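Local coordinates for Tni2 (Pseudomonas fluorescens, PDB 6B12), which probably acts as an immunity protein that binds and neutralises its cognate antibacterial toxin Tne2, an NAD(P)-degrading effector of type VI secretion, at residues L55-A66 against F111-F122. Residues are numbered along the deposited sequence; the frame is centred on the assembly and turned at random.
Sequences LAIVVPDRQHLA and FEQFPQVSPSIF
I57 covers one face of the F111 ring, its CG1 over the centre, 3.9 Å from the centroid and 4° off the ring normal, a CH-pi contact. A chi1 of 57° turns both branches of I57 to the ring: CD1 reaches F111 CD1 at 3.7 Å and goes on to CB of F122, while CG2 lies against F111 CD2. At the ring edge, close to the plane, L55 O approaches F111 CE2 at 3.5 Å, and CG and CD2 of L55 pass F111 CD2, the two side chains running in opposite directions. A66 CB fills the corner between the two phenylalanines: it stands over one face of F122, 3.8 Å from the centroid, and meets F111 CE1 obliquely. V59 CG2 touches F122 CD1.

Toward the hairpin tips, P60, in the type I turn 59-62, packs its CB against CB of P119, and P119 O lies 2.9 Å from D61 N. The D61 carboxylate is fixed from its own hairpin: OD1 accepts the backbone N of Q63 in an Asx turn, and OD2 takes H64 ND1 at 2.8 Å on its syn side. D61 OD2 also rests against S120 CA at 3.6 Å; S120 OG is hydrogen-bonded to D140 OD1.

The contact joins hairpin 54-70 of one antiparallel sheet to strands 102-112 and 121-128 of another. Its chemistry is mainly apolar and aromatic: the D61 carboxylate spends its hydrogen bonds here within its own loop and meets S120 by van der Waals contact.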
loop_
_atom_site.group_PDB
_atom_site.type_symbol
_atom_site.label_atom_id
_atom_site.label_comp_id
_atom_site.label_asym_id
_atom_site.label_seq_id
_atom_site.Cartn_x
_atom_site.Cartn_y
_atom_site.Cartn_z
ATOM N N LEU C 55 -6.948 1.358 8.669
ATOM C CA LEU C 55 -6.338 2.337 7.788
ATOM C C LEU C 55 -7.491 3.167 7.265
ATOM O O LEU C 55 -8.427 2.607 6.691
ATOM C CB LEU C 55 -5.568 1.635 6.660
ATOM C CG LEU C 55 -4.645 2.414 5.738
ATOM C CD1 LEU C 55 -3.487 3.094 6.510
ATOM C CD2 LEU C 55 -4.096 1.445 4.702
ATOM N N ALA C 56 -7.444 4.486 7.489
ATOM C CA ALA C 56 -8.583 5.347 7.156
ATOM C C ALA C 56 -8.124 6.506 6.295
ATOM O O ALA C 56 -7.072 7.103 6.559
ATOM C CB ALA C 56 -9.258 5.920 8.425
ATOM N N ILE C 57 -8.919 6.831 5.270
ATOM C CA ILE C 57 -8.706 8.039 4.481
ATOM C C ILE C 57 -10.033 8.766 4.357
ATOM O O ILE C 57 -11.110 8.173 4.466
ATOM C CB ILE C 57 -8.127 7.766 3.068
ATOM C CG1 ILE C 57 -9.038 6.804 2.298
ATOM C CG2 ILE C 57 -6.685 7.225 3.165
ATOM C CD1 ILE C 57 -8.862 6.867 0.786
ATOM N N VAL C 58 -9.956 10.066 4.170
ATOM C CA VAL C 58 -11.134 10.832 3.783
ATOM C C VAL C 58 -11.186 10.852 2.260
ATOM O O VAL C 58 -10.220 11.251 1.605
ATOM C CB VAL C 58 -11.090 12.252 4.364
ATOM C CG1 VAL C 58 -12.255 13.070 3.827
ATOM C CG2 VAL C 58 -11.115 12.204 5.922
ATOM N N VAL C 59 -12.290 10.377 1.695
ATOM C CA VAL C 59 -12.458 10.419 0.238
ATOM C C VAL C 59 -12.460 11.878 -0.197
ATOM O O VAL C 59 -12.925 12.744 0.568
ATOM C CB VAL C 59 -13.766 9.704 -0.146
ATOM C CG1 VAL C 59 -14.013 9.709 -1.661
ATOM C CG2 VAL C 59 -13.750 8.247 0.415
ATOM N N PRO C 60 -11.903 12.242 -1.360
ATOM C CA PRO C 60 -11.766 13.677 -1.666
ATOM C C PRO C 60 -13.085 14.430 -1.784
ATOM O O PRO C 60 -13.052 15.669 -1.728
ATOM C CB PRO C 60 -10.975 13.682 -2.981
ATOM C CG PRO C 60 -10.149 12.403 -2.876
ATOM C CD PRO C 60 -11.126 11.419 -2.294
ATOM N N ASP C 61 -14.233 13.746 -1.830
ATOM C CA ASP C 61 -15.508 14.452 -1.781
ATOM C C ASP C 61 -15.831 14.993 -0.385
ATOM O O ASP C 61 -16.827 15.701 -0.238
ATOM C CB ASP C 61 -16.652 13.552 -2.309
ATOM C CG ASP C 61 -16.911 12.312 -1.451
ATOM O OD1 ASP C 61 -16.422 12.218 -0.312
ATOM O OD2 ASP C 61 -17.618 11.411 -1.944
ATOM N N ARG C 62 -14.991 14.681 0.609
ATOM C CA ARG C 62 -15.134 15.138 1.997
ATOM C C ARG C 62 -16.478 14.759 2.597
ATOM O O ARG C 62 -16.965 15.420 3.524
ATOM C CB ARG C 62 -14.911 16.646 2.138
ATOM C CG ARG C 62 -13.646 17.157 1.504
ATOM C CD ARG C 62 -12.430 16.560 2.107
ATOM N NE ARG C 62 -12.302 16.868 3.535
ATOM C CZ ARG C 62 -11.266 16.479 4.271
ATOM N NH1 ARG C 62 -10.281 15.795 3.697
ATOM N NH2 ARG C 62 -11.216 16.763 5.574
ATOM N N GLN C 63 -17.087 13.670 2.119
ATOM C CA GLN C 63 -18.340 13.242 2.730
ATOM C C GLN C 63 -18.425 11.728 2.815
ATOM O O GLN C 63 -19.498 11.188 3.131
ATOM C CB GLN C 63 -19.541 13.837 1.970
ATOM C CG GLN C 63 -19.596 13.558 0.457
ATOM C CD GLN C 63 -20.460 14.609 -0.223
ATOM O OE1 GLN C 63 -21.691 14.527 -0.196
ATOM N NE2 GLN C 63 -19.822 15.613 -0.794
ATOM N N HIS C 64 -17.323 11.044 2.545
ATOM C CA HIS C 64 -17.175 9.631 2.834
ATOM C C HIS C 64 -15.791 9.393 3.394
ATOM O O HIS C 64 -14.837 10.127 3.103
ATOM C CB HIS C 64 -17.372 8.781 1.567
ATOM C CG HIS C 64 -18.719 8.935 0.955
ATOM N ND1 HIS C 64 -18.978 9.822 -0.070
ATOM C CD2 HIS C 64 -19.890 8.310 1.223
ATOM C CE1 HIS C 64 -20.247 9.722 -0.418
ATOM N NE2 HIS C 64 -20.827 8.825 0.358
ATOM N N LEU C 65 -15.680 8.324 4.172
ATOM C CA LEU C 65 -14.389 7.797 4.571
ATOM C C LEU C 65 -14.258 6.392 4.000
ATOM O O LEU C 65 -15.246 5.657 3.895
ATOM C CB LEU C 65 -14.253 7.753 6.093
ATOM C CG LEU C 65 -14.357 9.172 6.707
ATOM C CD1 LEU C 65 -15.754 9.342 7.292
ATOM C CD2 LEU C 65 -13.287 9.371 7.750
ATOM N N ALA C 66 -13.056 6.036 3.593
ATOM C CA ALA C 66 -12.763 4.650 3.256
ATOM C C ALA C 66 -11.956 4.085 4.413
ATOM O O ALA C 66 -10.953 4.679 4.819
ATOM C CB ALA C 66 -11.991 4.537 1.947
ATOM N N PHE C 111 -4.050 2.301 0.475
ATOM C CA PHE C 111 -4.697 3.293 -0.384
ATOM C C PHE C 111 -3.656 4.068 -1.179
ATOM O O PHE C 111 -2.533 4.276 -0.717
ATOM C CB PHE C 111 -5.519 4.304 0.437
ATOM C CG PHE C 111 -6.659 3.698 1.192
ATOM C CD1 PHE C 111 -7.819 3.308 0.536
ATOM C CD2 PHE C 111 -6.571 3.506 2.572
ATOM C CE1 PHE C 111 -8.876 2.737 1.235
ATOM C CE2 PHE C 111 -7.621 2.945 3.272
ATOM C CZ PHE C 111 -8.780 2.567 2.619
ATOM N N GLU C 112 -4.044 4.511 -2.376
ATOM C CA GLU C 112 -3.261 5.482 -3.132
ATOM C C GLU C 112 -4.210 6.510 -3.708
ATOM O O GLU C 112 -5.418 6.290 -3.780
ATOM C CB GLU C 112 -2.463 4.846 -4.278
ATOM C CG GLU C 112 -1.441 3.818 -3.841
ATOM C CD GLU C 112 -0.194 4.427 -3.206
ATOM O OE1 GLU C 112 -0.029 5.673 -3.199
ATOM O OE2 GLU C 112 0.613 3.631 -2.699
ATOM N N GLN C 113 -3.658 7.640 -4.135
ATOM C CA GLN C 113 -4.459 8.688 -4.745
ATOM C C GLN C 113 -3.932 8.953 -6.147
ATOM O O GLN C 113 -2.741 9.236 -6.321
ATOM C CB GLN C 113 -4.430 9.965 -3.897
ATOM C CG GLN C 113 -5.688 10.792 -4.057
ATOM C CD GLN C 113 -5.654 12.094 -3.286
ATOM O OE1 GLN C 113 -4.914 12.237 -2.306
ATOM N NE2 GLN C 113 -6.457 13.062 -3.733
ATOM N N PHE C 114 -4.810 8.846 -7.135
ATOM C CA PHE C 114 -4.513 9.181 -8.518
ATOM C C PHE C 114 -5.441 10.296 -8.991
ATOM O O PHE C 114 -6.469 10.562 -8.364
ATOM C CB PHE C 114 -4.675 7.950 -9.426
ATOM C CG PHE C 114 -3.682 6.857 -9.142
ATOM C CD1 PHE C 114 -2.433 6.875 -9.726
ATOM C CD2 PHE C 114 -4.006 5.822 -8.283
ATOM C CE1 PHE C 114 -1.504 5.861 -9.459
ATOM C CE2 PHE C 114 -3.082 4.802 -7.989
ATOM C CZ PHE C 114 -1.832 4.828 -8.594
ATOM N N PRO C 115 -5.106 10.971 -10.087
ATOM C CA PRO C 115 -6.050 11.937 -10.666
ATOM C C PRO C 115 -7.367 11.272 -11.034
ATOM O O PRO C 115 -7.394 10.155 -11.560
ATOM C CB PRO C 115 -5.318 12.467 -11.907
ATOM C CG PRO C 115 -4.002 11.752 -11.970
ATOM C CD PRO C 115 -3.761 11.058 -10.682
ATOM N N GLN C 116 -8.470 11.960 -10.730
ATOM C CA GLN C 116 -9.795 11.411 -10.984
ATOM C C GLN C 116 -10.697 12.493 -11.556
ATOM O O GLN C 116 -10.500 13.682 -11.316
ATOM C CB GLN C 116 -10.436 10.837 -9.709
ATOM C CG GLN C 116 -9.642 9.746 -9.018
ATOM C CD GLN C 116 -9.610 8.449 -9.820
ATOM O OE1 GLN C 116 -10.329 8.300 -10.816
ATOM N NE2 GLN C 116 -8.782 7.506 -9.386
ATOM N N VAL C 117 -11.719 12.055 -12.298
ATOM C CA VAL C 117 -12.705 12.994 -12.827
ATOM C C VAL C 117 -13.751 13.359 -11.787
ATOM O O VAL C 117 -14.543 14.278 -12.010
ATOM C CB VAL C 117 -13.381 12.411 -14.087
ATOM C CG1 VAL C 117 -12.343 11.749 -15.002
ATOM C CG2 VAL C 117 -14.448 11.400 -13.700
ATOM N N SER C 118 -13.771 12.675 -10.646
ATOM C CA SER C 118 -14.709 12.955 -9.601
ATOM C C SER C 118 -14.026 12.799 -8.253
ATOM O O SER C 118 -13.345 11.780 -8.018
ATOM C CB SER C 118 -15.909 12.011 -9.667
ATOM O OG SER C 118 -16.638 12.102 -8.463
ATOM N N PRO C 119 -14.225 13.752 -7.341
ATOM C CA PRO C 119 -13.676 13.598 -5.982
ATOM C C PRO C 119 -14.275 12.435 -5.226
ATOM O O PRO C 119 -13.756 12.075 -4.153
ATOM C CB PRO C 119 -14.037 14.930 -5.299
ATOM C CG PRO C 119 -14.229 15.880 -6.410
ATOM C CD PRO C 119 -14.880 15.062 -7.512
ATOM N N SER C 120 -15.365 11.849 -5.722
ATOM C CA SER C 120 -15.965 10.721 -5.024
ATOM C C SER C 120 -15.174 9.424 -5.207
ATOM O O SER C 120 -15.454 8.456 -4.501
ATOM C CB SER C 120 -17.394 10.487 -5.510
ATOM O OG SER C 120 -17.395 10.066 -6.876
ATOM N N ILE C 121 -14.183 9.397 -6.095
ATOM C CA ILE C 121 -13.431 8.170 -6.392
ATOM C C ILE C 121 -12.194 8.108 -5.515
ATOM O O ILE C 121 -11.435 9.078 -5.436
ATOM C CB ILE C 121 -13.035 8.110 -7.877
ATOM C CG1 ILE C 121 -14.287 8.087 -8.760
ATOM C CG2 ILE C 121 -12.196 6.851 -8.155
ATOM C CD1 ILE C 121 -14.008 8.292 -10.276
ATOM N N PHE C 122 -11.962 6.944 -4.891
ATOM C CA PHE C 122 -10.704 6.666 -4.214
ATOM C C PHE C 122 -10.152 5.353 -4.756
ATOM O O PHE C 122 -10.828 4.620 -5.490
ATOM C CB PHE C 122 -10.877 6.614 -2.686
ATOM C CG PHE C 122 -11.716 5.458 -2.215
ATOM C CD1 PHE C 122 -13.102 5.545 -2.189
ATOM C CD2 PHE C 122 -11.104 4.284 -1.777
ATOM C CE1 PHE C 122 -13.876 4.483 -1.749
ATOM C CE2 PHE C 122 -11.871 3.190 -1.343
ATOM C CZ PHE C 122 -13.245 3.282 -1.312
#